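Local coordinates for protein ketosynthase (Streptomyces sp. MSC090213JE08, PDB 6KXD) that probably condenses malonyl-ACP with a growing acyl-ACP chain, acting as a ketosynthase in a highly reducing type II polyketide synthase, at residues D223-G228 with N363-D368. Residues are numbered along the deposited sequence; the frame is centred on the assembly and turned at random.
Sequences DKDRQG and NHRETD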
ATOM      1  N   ASP A 223      20.521  -8.803  20.273  1.00 51.00           N
ATOM      2  CA  ASP A 223      21.744  -9.447  20.711  1.00 55.59           C
ATOM      3  C   ASP A 223      22.903  -8.491  20.434  1.00 57.50           C
ATOM      4  O   ASP A 223      22.872  -7.791  19.443  1.00 51.92           O
ATOM      5  CB  ASP A 223      21.949 -10.769  19.987  1.00 56.87           C
ATOM      6  CG  ASP A 223      23.073 -11.618  20.556  1.00 61.21           C
ATOM      7  OD1 ASP A 223      24.240 -11.318  20.232  1.00 52.10           O
ATOM      8  OD2 ASP A 223      22.749 -12.562  21.317  1.00 61.54           O
ATOM      9  N   LYS A 224      23.917  -8.532  21.309  1.00 54.88           N
ATOM     10  CA  LYS A 224      25.093  -7.712  21.230  1.00 52.70           C
ATOM     11  C   LYS A 224      25.849  -7.990  19.925  1.00 50.07           C
ATOM     12  O   LYS A 224      26.434  -7.060  19.363  1.00 55.44           O
ATOM     13  CB  LYS A 224      25.953  -7.933  22.484  1.00 54.71           C
ATOM     14  CG  LYS A 224      27.124  -6.976  22.667  1.00 68.36           C
ATOM     15  CD  LYS A 224      28.038  -7.336  23.843  1.00 66.66           C
ATOM     16  CE  LYS A 224      29.072  -6.270  24.156  1.00 73.89           C
ATOM     17  NZ  LYS A 224      30.331  -6.502  23.409  1.00 83.81           N
ATOM     18  N   ASP A 225      25.822  -9.227  19.403  1.00 50.34           N
ATOM     19  CA  ASP A 225      26.572  -9.539  18.160  1.00 54.28           C
ATOM     20  C   ASP A 225      25.616  -9.906  17.017  1.00 51.67           C
ATOM     21  O   ASP A 225      26.047 -10.530  16.047  1.00 52.73           O
ATOM     22  CB  ASP A 225      27.632 -10.628  18.369  1.00 57.08           C
ATOM     23  CG  ASP A 225      28.422 -10.422  19.653  1.00 70.75           C
ATOM     24  OD1 ASP A 225      29.223  -9.454  19.703  1.00 76.54           O
ATOM     25  OD2 ASP A 225      28.188 -11.195  20.612  1.00 74.56           O
ATOM     26  N   ARG A 226      24.381  -9.392  17.075  1.00 52.61           N
ATOM     27  CA  ARG A 226      23.422  -9.494  15.943  1.00 50.47           C
ATOM     28  C   ARG A 226      24.114  -9.003  14.663  1.00 48.85           C
ATOM     29  O   ARG A 226      24.963  -8.092  14.677  1.00 54.39           O
ATOM     30  CB  ARG A 226      22.148  -8.716  16.291  1.00 53.11           C
ATOM     31  CG  ARG A 226      22.328  -7.207  16.330  1.00 47.32           C
ATOM     32  CD  ARG A 226      21.084  -6.485  16.787  1.00 50.57           C
ATOM     33  NE  ARG A 226      21.323  -5.056  16.860  1.00 52.10           N
ATOM     34  CZ  ARG A 226      21.802  -4.405  17.922  1.00 52.06           C
ATOM     35  NH1 ARG A 226      22.303  -5.053  18.958  1.00 55.73           N
ATOM     36  NH2 ARG A 226      21.776  -3.092  17.942  1.00 44.33           N
ATOM     37  N   GLN A 227      23.831  -9.688  13.554  1.00 50.25           N
ATOM     38  CA  GLN A 227      24.506  -9.511  12.287  1.00 52.27           C
ATOM     39  C   GLN A 227      23.489  -9.327  11.152  1.00 46.48           C
ATOM     40  O   GLN A 227      23.877  -9.293  10.000  1.00 50.60           O
ATOM     41  CB  GLN A 227      25.395 -10.732  12.026  1.00 58.24           C
ATOM     42  CG  GLN A 227      26.625 -10.805  12.920  1.00 62.83           C
ATOM     43  CD  GLN A 227      27.369  -9.496  12.919  1.00 72.36           C
ATOM     44  OE1 GLN A 227      27.636  -8.907  13.966  1.00 91.30           O
ATOM     45  NE2 GLN A 227      27.679  -9.009  11.731  1.00 77.51           N
ATOM     46  N   GLY A 228      22.206  -9.275  11.503  1.00 50.98           N
ATOM     47  CA  GLY A 228      21.194  -8.905  10.568  1.00 51.95           C
ATOM     48  C   GLY A 228      20.074  -9.914  10.494  1.00 45.82           C
ATOM     49  O   GLY A 228      19.770 -10.626  11.426  1.00 47.21           O
ATOM     50  N   ASN A 363      17.575 -17.315  19.431  1.00 52.72           N
ATOM     51  CA  ASN A 363      18.971 -17.126  19.068  1.00 57.59           C
ATOM     52  C   ASN A 363      19.614 -16.034  19.948  1.00 50.72           C
ATOM     53  O   ASN A 363      20.537 -15.342  19.511  1.00 57.21           O
ATOM     54  CB  ASN A 363      19.131 -16.811  17.576  1.00 57.42           C
ATOM     55  CG  ASN A 363      18.326 -17.721  16.672  1.00 61.89           C
ATOM     56  OD1 ASN A 363      18.268 -18.920  16.910  1.00 60.29           O
ATOM     57  ND2 ASN A 363      17.694 -17.167  15.644  1.00 58.48           N
ATOM     58  N   HIS A 364      19.118 -15.869  21.175  1.00 48.14           N
ATOM     59  CA  HIS A 364      19.584 -14.816  22.064  1.00 58.47           C
ATOM     60  C   HIS A 364      20.706 -15.345  22.965  1.00 61.01           C
ATOM     61  O   HIS A 364      20.442 -16.171  23.876  1.00 63.43           O
ATOM     62  CB  HIS A 364      18.446 -14.241  22.904  1.00 55.52           C
ATOM     63  CG  HIS A 364      18.765 -12.881  23.445  1.00 58.17           C
ATOM     64  ND1 HIS A 364      18.918 -11.785  22.614  1.00 60.37           N
ATOM     65  CD2 HIS A 364      18.977 -12.429  24.703  1.00 62.79           C
ATOM     66  CE1 HIS A 364      19.188 -10.722  23.344  1.00 60.89           C
ATOM     67  NE2 HIS A 364      19.218 -11.082  24.624  1.00 65.32           N
ATOM     68  N   ARG A 365      21.924 -14.861  22.697  1.00 56.16           N
ATOM     69  CA  ARG A 365      23.127 -15.179  23.509  1.00 61.96           C
ATOM     70  C   ARG A 365      23.262 -14.150  24.632  1.00 64.69           C
ATOM     71  O   ARG A 365      23.306 -14.507  25.779  1.00 70.87           O
ATOM     72  CB  ARG A 365      24.383 -15.191  22.642  1.00 65.24           C
ATOM     73  CG  ARG A 365      24.492 -16.423  21.762  1.00 66.83           C
ATOM     74  CD  ARG A 365      24.801 -16.074  20.326  1.00 77.30           C
ATOM     75  NE  ARG A 365      26.208 -16.081  19.938  1.00 75.25           N
ATOM     76  CZ  ARG A 365      26.740 -15.239  19.057  1.00 80.81           C
ATOM     77  NH1 ARG A 365      26.268 -14.008  18.937  1.00 79.44           N
ATOM     78  NH2 ARG A 365      27.716 -15.649  18.265  1.00 86.08           N
ATOM     79  N   GLU A 366      23.255 -12.867  24.268  1.00 69.43           N
ATOM     80  CA  GLU A 366      23.578 -11.793  25.184  1.00 57.17           C
ATOM     81  C   GLU A 366      22.911 -10.491  24.723  1.00 58.46           C
ATOM     82  O   GLU A 366      23.138 -10.074  23.593  1.00 60.02           O
ATOM     83  CB  GLU A 366      25.095 -11.643  25.159  1.00 63.48           C
ATOM     84  CG  GLU A 366      25.612 -10.595  26.120  1.00 64.82           C
ATOM     85  CD  GLU A 366      27.095 -10.292  25.951  1.00 70.17           C
ATOM     86  OE1 GLU A 366      27.755 -10.882  25.047  1.00 70.99           O
ATOM     87  OE2 GLU A 366      27.582  -9.456  26.716  1.00 64.93           O
ATOM     88  N   THR A 367      22.143  -9.852  25.609  1.00 59.09           N
ATOM     89  CA  THR A 367      21.410  -8.641  25.304  1.00 59.61           C
ATOM     90  C   THR A 367      22.440  -7.538  25.045  1.00 65.94           C
ATOM     91  O   THR A 367      23.427  -7.397  25.779  1.00 55.91           O
ATOM     92  CB  THR A 367      20.385  -8.323  26.403  1.00 64.55           C
ATOM     93  OG1 THR A 367      19.519  -9.448  26.557  1.00 56.86           O
ATOM     94  CG2 THR A 367      19.512  -7.125  26.094  1.00 64.45           C
ATOM     95  N   ASP A 368      22.277  -6.818  23.933  1.00 61.82           N
ATOM     96  CA  ASP A 368      23.078  -5.629  23.692  1.00 55.81           C
ATOM     97  C   ASP A 368      22.908  -4.732  24.913  1.00 46.74           C
ATOM     98  O   ASP A 368      21.775  -4.507  25.383  1.00 47.86           O
ATOM     99  CB  ASP A 368      22.667  -4.960  22.372  1.00 61.15           C
ATOM    100  CG  ASP A 368      23.577  -3.827  21.922  1.00 53.63           C
ATOM    101  OD1 ASP A 368      23.992  -3.000  22.791  1.00 52.47           O
ATOM    102  OD2 ASP A 368      23.889  -3.791  20.715  1.00 53.83           O
TER
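His364 turns an edge of its ring to the backbone of Asp223, with CE1 3.9 Å from Asp223 CA. Its NE2 is hydrogen-bonded to Thr367 OG1, which ties the ring to its own loop. Arg365 N and Glu366 N then both donate to Asp223 OD2, at 2.8 Å and 3.0 Å. The first arrives nearly along the C-O axis; the second comes from above the carboxylate plane. With CG anti to the backbone N (chi1 -170°), the Asp223 carboxylate reaches these amides. Asp223 OD1 takes Asp225 N in an Asx turn and forms a long salt bridge with Arg365 NH1. Asp225 OD2 faces the same NH1 from well out of the guanidinium plane, a long contact of charges only. An alanine in place of Asp223 would probably leave the amides of Arg365, Glu366 and Asp225 without this acceptor and Arg365 NH1 without one of its acidic neighbours. Glu366 O accepts from Lys224 N (2.9 Å). The Glu366 carboxylate lies beside Lys224 CD, the two side chains pointing the same way. Thr367 forms a single backbone bridge with Asp223. Asp368 OD2 receives Arg226 NH1 at 2.7 Å in a salt bridge. The same NH1 also donates to Asp223 O, while NE and NH2 of Arg226 bond to Thr305 O and Lys306 O. Two irregular loops of the thiolase fold are thus joined by polar bonds: one carboxylate accepts amides from both, which probably fixes their backbones against each other, and one guanidinium links them to the start of helix 306-320.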